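Local coordinates for protein fusarinine C esterase sidJ (Aspergillus fumigatus, PDB 6GUP) that hydrolyses the ester bonds of the fungal siderophore fusarinine C, yielding fusarinine and iron, and leaves its acetylated relative triacetylfusarinine C intact, at residues Pro13-His18 with Lys101-Glu106; Ala56-Ala61 with Trp67-Leu72. All blocks are in the same frame, centred on the assembly; numbering follows the deposited sequence.

Contact 1: residues Pro13-His18 with Lys101-Glu106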
loop_
_atom_site.group_PDB
_atom_site.type_symbol
_atom_site.label_atom_id
_atom_site.label_comp_id
_atom_site.label_asym_id
_atom_site.label_seq_id
_atom_site.Cartn_x
_atom_site.Cartn_y
_atom_site.Cartn_z
ATOM N N PRO A 13 10.168 -10.255 -11.935
ATOM C CA PRO A 13 10.096 -11.431 -11.056
ATOM C C PRO A 13 10.692 -11.200 -9.671
ATOM O O PRO A 13 11.612 -10.394 -9.514
ATOM C CB PRO A 13 10.918 -12.493 -11.804
ATOM C CG PRO A 13 10.982 -12.023 -13.210
ATOM C CD PRO A 13 10.999 -10.532 -13.123
ATOM N N GLY A 14 10.171 -11.918 -8.682
ATOM C CA GLY A 14 10.655 -11.788 -7.317
ATOM C C GLY A 14 9.914 -12.619 -6.293
ATOM O O GLY A 14 9.193 -13.551 -6.646
ATOM N N ILE A 15 10.109 -12.266 -5.023
ATOM C CA ILE A 15 9.501 -12.958 -3.885
ATOM C C ILE A 15 8.799 -11.931 -3.000
ATOM O O ILE A 15 9.423 -10.960 -2.564
ATOM C CB ILE A 15 10.562 -13.713 -3.046
ATOM C CG1 ILE A 15 11.362 -14.678 -3.936
ATOM C CG2 ILE A 15 9.906 -14.467 -1.889
ATOM C CD1 ILE A 15 12.444 -15.461 -3.220
ATOM N N LEU A 16 7.512 -12.154 -2.735
ATOM C CA LEU A 16 6.752 -11.325 -1.799
ATOM C C LEU A 16 6.821 -11.934 -0.400
ATOM O O LEU A 16 6.352 -13.055 -0.182
ATOM C CB LEU A 16 5.292 -11.194 -2.245
ATOM C CG LEU A 16 4.427 -10.191 -1.470
ATOM C CD1 LEU A 16 4.904 -8.761 -1.694
ATOM C CD2 LEU A 16 2.966 -10.330 -1.869
ATOM N N HIS A 17 7.409 -11.187 0.535
ATOM C CA HIS A 17 7.553 -11.611 1.927
ATOM C C HIS A 17 6.574 -10.876 2.829
ATOM O O HIS A 17 6.072 -9.816 2.473
ATOM C CB HIS A 17 8.963 -11.315 2.430
ATOM C CG HIS A 17 10.046 -11.901 1.582
ATOM N ND1 HIS A 17 10.634 -13.115 1.863
ATOM C CD2 HIS A 17 10.651 -11.438 0.463
ATOM C CE1 HIS A 17 11.553 -13.375 0.952
ATOM N NE2 HIS A 17 11.584 -12.374 0.091
ATOM N N HIS A 18 6.325 -11.454 4.000
ATOM C CA HIS A 18 5.577 -10.806 5.074
ATOM C C HIS A 18 6.511 -10.644 6.271
ATOM O O HIS A 18 6.822 -11.625 6.947
ATOM C CB HIS A 18 4.356 -11.651 5.462
ATOM C CG HIS A 18 3.104 -11.280 4.731
ATOM N ND1 HIS A 18 2.079 -10.577 5.326
ATOM C CD2 HIS A 18 2.710 -11.514 3.458
ATOM C CE1 HIS A 18 1.109 -10.394 4.449
ATOM N NE2 HIS A 18 1.466 -10.952 3.307
ATOM N N LYS A 101 17.361 -10.072 7.726
ATOM C CA LYS A 101 18.574 -10.621 8.330
ATOM C C LYS A 101 18.421 -12.098 8.700
ATOM O O LYS A 101 19.317 -12.896 8.415
ATOM C CB LYS A 101 18.978 -9.797 9.555
ATOM C CG LYS A 101 20.391 -10.061 10.064
ATOM C CD LYS A 101 21.029 -8.788 10.608
ATOM C CE LYS A 101 22.006 -9.042 11.742
ATOM N NZ LYS A 101 22.427 -7.762 12.382
ATOM N N GLU A 102 17.296 -12.458 9.319
ATOM C CA GLU A 102 17.006 -13.869 9.630
ATOM C C GLU A 102 16.723 -14.676 8.358
ATOM O O GLU A 102 17.167 -15.820 8.244
ATOM C CB GLU A 102 15.846 -14.007 10.638
ATOM C CG GLU A 102 15.252 -15.412 10.817
ATOM C CD GLU A 102 16.184 -16.412 11.496
ATOM O OE1 GLU A 102 15.692 -17.178 12.352
ATOM O OE2 GLU A 102 17.393 -16.452 11.185
ATOM N N TYR A 103 15.978 -14.082 7.424
ATOM C CA TYR A 103 15.672 -14.721 6.137
ATOM C C TYR A 103 16.932 -15.085 5.353
ATOM O O TYR A 103 17.057 -16.211 4.866
ATOM C CB TYR A 103 14.773 -13.816 5.280
ATOM C CG TYR A 103 14.733 -14.184 3.811
ATOM C CD1 TYR A 103 14.157 -15.381 3.385
ATOM C CD2 TYR A 103 15.272 -13.332 2.843
ATOM C CE1 TYR A 103 14.122 -15.722 2.040
ATOM C CE2 TYR A 103 15.239 -13.663 1.496
ATOM C CZ TYR A 103 14.666 -14.859 1.098
ATOM O OH TYR A 103 14.625 -15.188 -0.237
ATOM N N LYS A 104 17.849 -14.127 5.233
ATOM C CA LYS A 104 19.101 -14.342 4.499
ATOM C C LYS A 104 20.047 -15.324 5.189
ATOM O O LYS A 104 20.804 -16.025 4.514
ATOM C CB LYS A 104 19.820 -13.011 4.223
ATOM C CG LYS A 104 19.159 -12.149 3.155
ATOM C CD LYS A 104 19.135 -12.843 1.799
ATOM C CE LYS A 104 18.587 -11.954 0.696
ATOM N NZ LYS A 104 19.582 -10.972 0.189
ATOM N N THR A 105 20.005 -15.372 6.520
ATOM C CA THR A 105 20.728 -16.394 7.275
ATOM C C THR A 105 20.127 -17.775 7.005
ATOM O O THR A 105 20.846 -18.700 6.642
ATOM C CB THR A 105 20.696 -16.118 8.790
ATOM O OG1 THR A 105 21.172 -14.792 9.049
ATOM C CG2 THR A 105 21.567 -17.124 9.547
ATOM N N GLU A 106 18.814 -17.901 7.187
ATOM C CA GLU A 106 18.106 -19.173 6.963
ATOM C C GLU A 106 18.258 -19.718 5.540
ATOM O O GLU A 106 18.461 -20.920 5.358
ATOM C CB GLU A 106 16.616 -19.034 7.294
ATOM C CG GLU A 106 16.310 -19.016 8.782
ATOM C CD GLU A 106 14.823 -18.919 9.076
ATOM O OE1 GLU A 106 14.349 -19.635 9.982
ATOM O OE2 GLU A 106 14.125 -18.129 8.404
#
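H17 of strand 12-18 drives the edge of its imidazole against the face of the Y103 phenol on helix 86-108, an edge-to-face aromatic pair with centroids 4.6 Å apart and planes at 63°. The leading atom is H17 CE1, which sits over one face of the phenol, displaced toward its rim, and comes to 3.5 Å from Y103 CZ. Two torsions bring the rings together: H17 carries CG anti to its carbonyl carbon (chi1 -55°), whereas Y103 CG lies anti to the backbone N (chi1 163°), swinging the phenol off the helix toward the strand. The side chains meet at about a right angle. I15, two residues earlier and on the same side of the strand, reaches across with CD1, which stops 3.7 Å from Y103 OH; its other branch, CG2, lies against one face of the H17 imidazole. Both imidazole nitrogens are hydrogen-bonded, ND1 to the hydroxyl of Y99, one helical turn before Y103, and NE2 to E27 OE1 on strand 24-28. These bonds fix the rotation of the ring, while Y103 OH is hydrogen-bonded to K107 NZ. Beyond the contact, P13 to L16 form an antiparallel ladder with a strand of the second subunit, carrying the sheet across the interface. A helix laid over one face of the sheet, here at the outermost strand of this chain's part of it, is one layer of the alpha/beta-hydrolase sandwich, in which helices cover both faces.

Contact 2: residues Ala56-Ala61 with Trp67-Leu72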
loop_
_atom_site.group_PDB
_atom_site.type_symbol
_atom_site.label_atom_id
_atom_site.label_comp_id
_atom_site.label_asym_id
_atom_site.label_seq_id
_atom_site.Cartn_x
_atom_site.Cartn_y
_atom_site.Cartn_z
ATOM N N ALA A 56 13.912 -0.620 -11.727
ATOM C CA ALA A 56 14.048 -1.728 -12.676
ATOM C C ALA A 56 15.486 -1.878 -13.173
ATOM O O ALA A 56 16.010 -2.990 -13.227
ATOM C CB ALA A 56 13.106 -1.533 -13.856
ATOM N N ASP A 57 16.109 -0.754 -13.529
ATOM C CA ASP A 57 17.511 -0.735 -13.972
ATOM C C ASP A 57 18.475 -1.160 -12.862
ATOM O O ASP A 57 19.470 -1.834 -13.134
ATOM C CB ASP A 57 17.903 0.659 -14.493
ATOM C CG ASP A 57 17.175 1.044 -15.782
ATOM O OD1 ASP A 57 16.496 0.188 -16.390
ATOM O OD2 ASP A 57 17.285 2.219 -16.189
ATOM N N LEU A 58 18.176 -0.761 -11.624
ATOM C CA LEU A 58 18.969 -1.167 -10.458
ATOM C C LEU A 58 18.878 -2.676 -10.217
ATOM O O LEU A 58 19.898 -3.331 -10.011
ATOM C CB LEU A 58 18.526 -0.398 -9.203
ATOM C CG LEU A 58 19.234 -0.691 -7.873
ATOM C CD1 LEU A 58 20.746 -0.537 -7.979
ATOM C CD2 LEU A 58 18.686 0.216 -6.783
ATOM N N ALA A 59 17.659 -3.214 -10.251
ATOM C CA ALA A 59 17.435 -4.662 -10.117
ATOM C C ALA A 59 18.141 -5.461 -11.216
ATOM O O ALA A 59 18.731 -6.509 -10.942
ATOM C CB ALA A 59 15.945 -4.973 -10.115
ATOM N N HIS A 60 18.077 -4.959 -12.450
ATOM C CA HIS A 60 18.787 -5.558 -13.589
ATOM C C HIS A 60 20.310 -5.552 -13.393
ATOM O O HIS A 60 20.981 -6.534 -13.718
ATOM C CB HIS A 60 18.417 -4.831 -14.891
ATOM C CG HIS A 60 19.065 -5.403 -16.115
ATOM N ND1 HIS A 60 18.956 -6.732 -16.464
ATOM C CD2 HIS A 60 19.820 -4.823 -17.077
ATOM C CE1 HIS A 60 19.623 -6.948 -17.583
ATOM N NE2 HIS A 60 20.156 -5.805 -17.977
ATOM N N ALA A 61 20.838 -4.449 -12.860
ATOM C CA ALA A 61 22.277 -4.312 -12.593
ATOM C C ALA A 61 22.771 -5.176 -11.424
ATOM O O ALA A 61 23.925 -5.611 -11.427
ATOM C CB ALA A 61 22.632 -2.852 -12.348
ATOM N N TRP A 67 24.179 -8.986 -4.057
ATOM C CA TRP A 67 23.135 -8.176 -3.424
ATOM C C TRP A 67 21.780 -8.456 -4.063
ATOM O O TRP A 67 21.682 -8.541 -5.290
ATOM C CB TRP A 67 23.445 -6.689 -3.594
ATOM C CG TRP A 67 24.705 -6.257 -2.931
ATOM C CD1 TRP A 67 25.969 -6.341 -3.437
ATOM C CD2 TRP A 67 24.827 -5.663 -1.636
ATOM N NE1 TRP A 67 26.875 -5.840 -2.535
ATOM C CE2 TRP A 67 26.202 -5.418 -1.418
ATOM C CE3 TRP A 67 23.910 -5.315 -0.634
ATOM C CZ2 TRP A 67 26.682 -4.836 -0.239
ATOM C CZ3 TRP A 67 24.389 -4.738 0.542
ATOM C CH2 TRP A 67 25.765 -4.507 0.727
ATOM N N SER A 68 20.745 -8.602 -3.234
ATOM C CA SER A 68 19.358 -8.633 -3.710
ATOM C C SER A 68 18.629 -7.382 -3.220
ATOM O O SER A 68 18.833 -6.936 -2.088
ATOM C CB SER A 68 18.638 -9.904 -3.247
ATOM O OG SER A 68 18.338 -9.867 -1.865
ATOM N N LEU A 69 17.784 -6.829 -4.085
ATOM C CA LEU A 69 17.062 -5.587 -3.813
ATOM C C LEU A 69 15.720 -5.890 -3.151
ATOM O O LEU A 69 14.990 -6.768 -3.610
ATOM C CB LEU A 69 16.835 -4.827 -5.125
ATOM C CG LEU A 69 16.050 -3.511 -5.097
ATOM C CD1 LEU A 69 16.773 -2.449 -4.285
ATOM C CD2 LEU A 69 15.817 -3.024 -6.518
ATOM N N PHE A 70 15.410 -5.159 -2.079
ATOM C CA PHE A 70 14.099 -5.203 -1.425
ATOM C C PHE A 70 13.430 -3.836 -1.486
ATOM O O PHE A 70 14.099 -2.806 -1.385
ATOM C CB PHE A 70 14.234 -5.579 0.050
ATOM C CG PHE A 70 14.618 -7.007 0.293
ATOM C CD1 PHE A 70 15.944 -7.408 0.182
ATOM C CD2 PHE A 70 13.664 -7.948 0.668
ATOM C CE1 PHE A 70 16.310 -8.723 0.422
ATOM C CE2 PHE A 70 14.024 -9.265 0.913
ATOM C CZ PHE A 70 15.348 -9.655 0.786
ATOM N N THR A 71 12.110 -3.844 -1.647
ATOM C CA THR A 71 11.260 -2.674 -1.408
ATOM C C THR A 71 10.199 -3.104 -0.403
ATOM O O THR A 71 10.002 -4.303 -0.204
ATOM C CB THR A 71 10.588 -2.181 -2.701
ATOM O OG1 THR A 71 9.834 -3.247 -3.295
ATOM C CG2 THR A 71 11.630 -1.689 -3.692
ATOM N N LEU A 72 9.523 -2.148 0.236
ATOM C CA LEU A 72 8.554 -2.488 1.289
ATOM C C LEU A 72 7.380 -1.530 1.422
ATOM O O LEU A 72 7.419 -0.396 0.938
ATOM C CB LEU A 72 9.257 -2.626 2.650
ATOM C CG LEU A 72 9.499 -1.376 3.510
ATOM C CD1 LEU A 72 10.126 -1.768 4.837
ATOM C CD2 LEU A 72 10.360 -0.355 2.784
#
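L69 reaches from strand 67-72 to helix 55-61 and divides its two methyls between neighbouring helical residues. L69 CD1 meets L58 CD2 at 4.1 Å, and L69 CD2 lies at the same distance from A59 CB. The forked end of L69 also brings CD2 within 4.2 Å of the backbone atom A59 N, so the small alanine lets the leucine come up to the helix main chain. L58 and L69 both hold CG anti to the backbone N (chi1 180° and 178°), yet their side chains cross at about a right angle, meeting through one methyl each. The closest pair of CA atoms is that of A59 and L69, 6.4 Å apart. Together with strand 37-42, these two elements make a beta-alpha-beta unit, in which the helix is part of the crossover linking two adjacent parallel strands and packs on the face of the sheet. The tight part is this small apolar cluster, extended by V345 of helix 335-353 against L58 and by Y28 of strand 24-28 against A59. On the looser side, H60 is exposed to solvent, its side chain clear of segment 67-72, while D57 instead forms a salt bridge through OD2 with NE of R338. Strand residues S68 and F70 put their side chains on the other face of the sheet from L69, where F70 packs on I100 of helix 86-108.

Contact 2 is nested within the chain loop closed by contact 1: strand 12-18 comes first, then helix 55-61 and strand 67-72, and last helix 86-108. The centres of the two contacts lie about 13 Å apart on one mixed sheet, where strand 24-28 separates strands 12-18 and 67-72. Helices 86-108 and 55-61 cover opposite faces of that sheet. The contacts touch through strand 67-72: K104 NZ of contact 1 is 2.6 Å from S68 OG of contact 2, a probable hydrogen bond, and the F70 ring packs near H17 and Y103. Contact 2 lies farther into the sheet, while contact 1 sits at the strand that pairs with the second subunit of the homodimer.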